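Local structure of dihydrodipicolinate synthase (Bacillus clausii KSM-K16, 3E96) at residues W242-P247 and S298-L303; E249-K254 and K290-E295. The protein probably catalyses the 4-hydroxy-tetrahydrodipicolinate synthase reaction of lysine biosynthesis, as a pyruvate-dependent lyase of the DapA family. One frame throughout, in Å; residues are numbered along the deposited sequence.

Contact 1: W242-P247 and S298-L303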
loop_
_atom_site.group_PDB
_atom_site.type_symbol
_atom_site.label_atom_id
_atom_site.label_comp_id
_atom_site.label_asym_id
_atom_site.label_seq_id
_atom_site.Cartn_x
_atom_site.Cartn_y
_atom_site.Cartn_z
ATOM N N TRP B 242 22.047 1.262 22.277
ATOM C CA TRP B 242 20.624 1.505 22.053
ATOM C C TRP B 242 20.258 2.967 22.335
ATOM O O TRP B 242 19.669 3.639 21.485
ATOM C CB TRP B 242 19.791 0.579 22.942
ATOM C CG TRP B 242 18.315 0.779 22.811
ATOM C CD1 TRP B 242 17.518 0.382 21.772
ATOM C CD2 TRP B 242 17.453 1.426 23.755
ATOM N NE1 TRP B 242 16.208 0.740 22.016
ATOM C CE2 TRP B 242 16.143 1.382 23.226
ATOM C CE3 TRP B 242 17.662 2.038 24.997
ATOM C CZ2 TRP B 242 15.046 1.930 23.899
ATOM C CZ3 TRP B 242 16.570 2.582 25.667
ATOM C CH2 TRP B 242 15.278 2.523 25.114
ATOM N N GLU B 243 20.602 3.463 23.521
ATOM C CA GLU B 243 20.288 4.848 23.875
ATOM C C GLU B 243 20.904 5.818 22.876
ATOM O O GLU B 243 20.335 6.867 22.578
ATOM C CB GLU B 243 20.809 5.190 25.273
ATOM C CG GLU B 243 20.092 4.487 26.406
ATOM C CD GLU B 243 20.426 5.094 27.752
ATOM O OE1 GLU B 243 19.984 6.230 28.016
ATOM O OE2 GLU B 243 21.135 4.440 28.537
ATOM N N ASP B 244 22.072 5.450 22.364
ATOM C CA ASP B 244 22.804 6.265 21.397
ATOM C C ASP B 244 22.082 6.366 20.051
ATOM O O ASP B 244 22.105 7.412 19.405
ATOM C CB ASP B 244 24.200 5.660 21.186
ATOM C CG ASP B 244 25.102 6.530 20.331
ATOM O OD1 ASP B 244 25.373 7.681 20.729
ATOM O OD2 ASP B 244 25.550 6.059 19.263
ATOM N N ILE B 245 21.431 5.280 19.641
ATOM C CA ILE B 245 20.741 5.239 18.351
ATOM C C ILE B 245 19.255 5.616 18.347
ATOM O O ILE B 245 18.743 6.099 17.336
ATOM C CB ILE B 245 20.893 3.834 17.713
ATOM C CG1 ILE B 245 22.378 3.515 17.513
ATOM C CG2 ILE B 245 20.172 3.773 16.374
ATOM C CD1 ILE B 245 22.650 2.073 17.111
ATOM N N VAL B 246 18.565 5.411 19.466
ATOM C CA VAL B 246 17.131 5.700 19.533
ATOM C C VAL B 246 16.652 7.056 18.996
ATOM O O VAL B 246 15.682 7.115 18.238
ATOM C CB VAL B 246 16.590 5.524 20.971
ATOM C CG1 VAL B 246 15.128 5.966 21.037
ATOM C CG2 VAL B 246 16.696 4.066 21.381
ATOM N N PRO B 247 17.312 8.158 19.382
ATOM C CA PRO B 247 16.874 9.467 18.887
ATOM C C PRO B 247 16.798 9.543 17.359
ATOM O O PRO B 247 15.894 10.167 16.804
ATOM C CB PRO B 247 17.915 10.421 19.472
ATOM C CG PRO B 247 18.282 9.753 20.767
ATOM C CD PRO B 247 18.414 8.303 20.351
ATOM N N SER B 298 25.414 16.236 15.426
ATOM C CA SER B 298 26.334 16.973 16.279
ATOM C C SER B 298 26.546 16.183 17.571
ATOM O O SER B 298 27.673 16.042 18.044
ATOM C CB SER B 298 25.760 18.357 16.594
ATOM O OG SER B 298 26.656 19.120 17.382
ATOM N N SER B 299 25.463 15.651 18.134
ATOM C CA SER B 299 25.565 14.882 19.369
ATOM C C SER B 299 26.366 13.604 19.145
ATOM O O SER B 299 27.045 13.125 20.057
ATOM C CB SER B 299 24.174 14.538 19.917
ATOM O OG SER B 299 23.566 13.500 19.166
ATOM N N TRP B 300 26.285 13.048 17.938
ATOM C CA TRP B 300 27.034 11.838 17.609
ATOM C C TRP B 300 28.486 12.208 17.320
ATOM O O TRP B 300 29.308 11.342 17.025
ATOM C CB TRP B 300 26.459 11.146 16.369
ATOM C CG TRP B 300 25.346 10.183 16.641
ATOM C CD1 TRP B 300 25.055 9.577 17.827
ATOM C CD2 TRP B 300 24.430 9.647 15.681
ATOM N NE1 TRP B 300 24.013 8.691 17.666
ATOM C CE2 TRP B 300 23.613 8.713 16.357
ATOM C CE3 TRP B 300 24.223 9.861 14.312
ATOM C CZ2 TRP B 300 22.602 7.993 15.709
ATOM C CZ3 TRP B 300 23.218 9.144 13.667
ATOM C CH2 TRP B 300 22.421 8.221 14.369
ATOM N N LYS B 301 28.778 13.503 17.393
ATOM C CA LYS B 301 30.115 14.014 17.132
ATOM C C LYS B 301 30.598 13.621 15.739
ATOM O O LYS B 301 31.727 13.158 15.560
ATOM C CB LYS B 301 31.077 13.515 18.213
ATOM C CG LYS B 301 30.676 14.004 19.603
ATOM C CD LYS B 301 31.756 13.782 20.650
ATOM C CE LYS B 301 31.355 14.433 21.969
ATOM N NZ LYS B 301 32.428 14.344 23.001
ATOM N N LEU B 302 29.729 13.833 14.751
ATOM C CA LEU B 302 30.031 13.506 13.359
ATOM C C LEU B 302 30.191 14.720 12.446
ATOM O O LEU B 302 30.754 14.605 11.360
ATOM C CB LEU B 302 28.940 12.600 12.785
ATOM C CG LEU B 302 28.794 11.207 13.395
ATOM C CD1 LEU B 302 27.646 10.482 12.711
ATOM C CD2 LEU B 302 30.089 10.428 13.226
ATOM N N LEU B 303 29.687 15.875 12.868
ATOM C CA LEU B 303 29.798 17.082 12.052
ATOM C C LEU B 303 31.180 17.705 12.189
ATOM O O LEU B 303 31.784 17.661 13.260
ATOM C CB LEU B 303 28.736 18.104 12.464
ATOM C CG LEU B 303 27.282 17.700 12.202
ATOM C CD1 LEU B 303 26.349 18.798 12.686
ATOM C CD2 LEU B 303 27.087 17.445 10.713
#
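W300 meets the kinked helix 235-252 at D244, from a Schellman motif that ends helix 287-299 in the helical region following the (β/α)8 barrel. K301 takes positive phi (57°), turning the chain away just after the indole.

The polar link is one hydrogen bond: W300 NE1 donates to the backbone O of D244 at 2.9 Å, with an N-H...O angle of 153°. The oxygen lies close to the indole plane, whereas the N-H arrives from above the carbonyl plane. Tryptophan suits the place because one flat group supplies both a donor and a broad apolar surface. Its CG stands opposite the carbonyl carbon (chi1 -87°), which brings the NE1 edge to the helix. A phenylalanine in place of W300 would probably leave D244 O without this donor.

Charge gathers beside this bond. D244 OD2 forms a salt bridge with K222, which also makes a cation-pi contact with W300, so the lysine serves both partners. The other carboxylate oxygen, D244 OD1, sits 3.5 Å from W300 CD1.

Apolar contact is slight and falls at the ring edge, where W300 CZ2 lies 4.2 Å from I245 CA.

Contact 2: E249-K254 and K290-E295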
loop_
_atom_site.group_PDB
_atom_site.type_symbol
_atom_site.label_atom_id
_atom_site.label_comp_id
_atom_site.label_asym_id
_atom_site.label_seq_id
_atom_site.Cartn_x
_atom_site.Cartn_y
_atom_site.Cartn_z
ATOM N N GLU B 249 16.295 6.973 15.293
ATOM C CA GLU B 249 15.164 6.164 14.859
ATOM C C GLU B 249 13.839 6.872 15.131
ATOM O O GLU B 249 12.902 6.766 14.335
ATOM C CB GLU B 249 15.203 4.791 15.541
ATOM C CG GLU B 249 16.353 3.915 15.042
ATOM C CD GLU B 249 16.235 3.596 13.556
ATOM O OE1 GLU B 249 15.292 2.871 13.176
ATOM O OE2 GLU B 249 17.073 4.077 12.761
ATOM N N ASP B 250 13.756 7.605 16.240
ATOM C CA ASP B 250 12.525 8.327 16.544
ATOM C C ASP B 250 12.309 9.468 15.557
ATOM O O ASP B 250 11.175 9.764 15.182
ATOM C CB ASP B 250 12.542 8.871 17.975
ATOM C CG ASP B 250 12.364 7.780 19.008
ATOM O OD1 ASP B 250 11.762 6.736 18.675
ATOM O OD2 ASP B 250 12.811 7.971 20.158
ATOM N N LEU B 251 13.397 10.100 15.124
ATOM C CA LEU B 251 13.287 11.192 14.166
ATOM C C LEU B 251 12.807 10.643 12.821
ATOM O O LEU B 251 12.009 11.278 12.129
ATOM C CB LEU B 251 14.634 11.893 14.002
ATOM C CG LEU B 251 14.653 13.147 13.125
ATOM C CD1 LEU B 251 13.551 14.111 13.546
ATOM C CD2 LEU B 251 16.021 13.811 13.245
ATOM N N ARG B 252 13.297 9.459 12.457
ATOM C CA ARG B 252 12.892 8.804 11.216
ATOM C C ARG B 252 11.413 8.418 11.302
ATOM O O ARG B 252 10.699 8.400 10.300
ATOM C CB ARG B 252 13.704 7.524 10.992
ATOM C CG ARG B 252 15.169 7.731 10.642
ATOM C CD ARG B 252 15.857 6.384 10.471
ATOM N NE ARG B 252 15.272 5.609 9.379
ATOM C CZ ARG B 252 15.479 4.309 9.187
ATOM N NH1 ARG B 252 16.254 3.629 10.022
ATOM N NH2 ARG B 252 14.923 3.690 8.153
ATOM N N GLY B 253 10.972 8.093 12.511
ATOM C CA GLY B 253 9.594 7.677 12.720
ATOM C C GLY B 253 8.542 8.771 12.744
ATOM O O GLY B 253 7.346 8.470 12.802
ATOM N N LYS B 254 8.958 10.035 12.702
ATOM C CA LYS B 254 7.998 11.138 12.720
ATOM C C LYS B 254 6.983 11.082 11.576
ATOM O O LYS B 254 7.286 10.610 10.473
ATOM C CB LYS B 254 8.720 12.495 12.673
ATOM C CG LYS B 254 9.447 12.863 13.960
ATOM C CD LYS B 254 9.967 14.304 13.930
ATOM C CE LYS B 254 8.831 15.317 13.969
ATOM N NZ LYS B 254 9.328 16.729 14.057
ATOM N N LYS B 290 15.316 19.646 9.724
ATOM C CA LYS B 290 16.700 19.724 9.255
ATOM C C LYS B 290 17.586 20.069 10.457
ATOM O O LYS B 290 18.697 19.557 10.595
ATOM C CB LYS B 290 16.845 20.802 8.174
ATOM C CG LYS B 290 16.441 20.357 6.777
ATOM C CD LYS B 290 16.409 21.540 5.819
ATOM C CE LYS B 290 16.458 21.094 4.362
ATOM N NZ LYS B 290 15.430 20.067 4.030
ATOM N N GLN B 291 17.076 20.932 11.330
ATOM C CA GLN B 291 17.809 21.339 12.525
ATOM C C GLN B 291 17.935 20.162 13.489
ATOM O O GLN B 291 18.973 19.978 14.127
ATOM C CB GLN B 291 17.090 22.500 13.218
ATOM C CG GLN B 291 17.845 23.089 14.403
ATOM C CD GLN B 291 19.071 23.881 13.980
ATOM O OE1 GLN B 291 19.982 23.352 13.341
ATOM N NE2 GLN B 291 19.096 25.162 14.332
ATOM N N LEU B 292 16.881 19.358 13.595
ATOM C CA LEU B 292 16.916 18.203 14.482
ATOM C C LEU B 292 17.934 17.174 13.987
ATOM O O LEU B 292 18.587 16.512 14.790
ATOM C CB LEU B 292 15.527 17.559 14.585
ATOM C CG LEU B 292 14.436 18.398 15.254
ATOM C CD1 LEU B 292 13.097 17.675 15.163
ATOM C CD2 LEU B 292 14.812 18.655 16.710
ATOM N N VAL B 293 18.066 17.034 12.669
ATOM C CA VAL B 293 19.032 16.086 12.109
ATOM C C VAL B 293 20.440 16.607 12.404
ATOM O O VAL B 293 21.346 15.845 12.751
ATOM C CB VAL B 293 18.867 15.933 10.575
ATOM C CG1 VAL B 293 20.025 15.105 9.999
ATOM C CG2 VAL B 293 17.539 15.251 10.259
ATOM N N THR B 294 20.609 17.916 12.263
ATOM C CA THR B 294 21.894 18.552 12.524
ATOM C C THR B 294 22.302 18.340 13.978
ATOM O O THR B 294 23.415 17.895 14.261
ATOM C CB THR B 294 21.821 20.067 12.232
ATOM O OG1 THR B 294 21.584 20.265 10.836
ATOM C CG2 THR B 294 23.123 20.764 12.633
ATOM N N GLU B 295 21.390 18.639 14.900
ATOM C CA GLU B 295 21.675 18.487 16.322
ATOM C C GLU B 295 21.970 17.036 16.682
ATOM O O GLU B 295 22.748 16.763 17.595
ATOM C CB GLU B 295 20.498 19.000 17.158
ATOM C CG GLU B 295 20.030 20.390 16.754
ATOM C CD GLU B 295 18.933 20.932 17.652
ATOM O OE1 GLU B 295 18.073 20.141 18.096
ATOM O OE2 GLU B 295 18.925 22.156 17.902
#
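L251 reaches from the last turn of helix 235-252 to L292 and V293 on helix 287-299, and nearly all the contact is apolar. Its CG is anti to the backbone N (chi1 -174°), and the two methyls then divide the work. CD1 of L251 meets CD1 of L292 at 3.9 Å, the two leucines lying aslant. CD2 goes to V293, whose side chain it crosses at about a right angle, and touches CG2 at 3.6 Å. The same methyl also rests against the backbone, with L251 CD2 3.9 Å from L292 C. A forked leucine suits this position because it serves two successive residues at once, while the compact, beta-branched valine presents a methyl, CG2, close to its own backbone, where L251 CD2 meets it. V293 also packs on A267 of helix 262-270.

At the edge of this patch the apolar surface gives way to charge. The K254 chain bends at its third torsion (chi3 69°), which brings K254 NZ within 4.0 Å of L292 CD1. The ammonium group finds its salt-bridge partner in D289, one turn before V293, so the lysine adds a charged link between the same two helical regions.

Each segment also has polar bonds of its own. R252 NH1 donates to E249 OE2 at 2.9 Å on the syn lone pair of that oxygen, a salt bridge along one turn, and NH2 of the same guanidinium is held by N260. On the other helix T294 OG1 is satisfied by K290 O at 3.0 Å; the backbone N of T294 reaches that oxygen from the opposite face of its carbonyl plane.

This helix-on-helix packing belongs to the C-terminal helical region that follows the (β/α)8 barrel in DapA-family enzymes.

Overall arrangement
From the N terminus the chain first builds the closed barrel of eight parallel strands, ending with strand 210-213 and helix 220-231, before entering helix 235-252, which supplies the first segment of both contacts: 242-247, then 249-254. It next runs through helix 262-270 to helix 287-299. There contact 2 closes the inner loop at 290-295, and contact 1 closes the outer one at 298-303, so contact 2 is nested inside the loop closed by contact 1. Their centres are about 11 Å apart, and L303 packs on T294 to join them. Together they tie helix 235-252 to helix 287-299 and the turn after it, away from the predicted active-site residues.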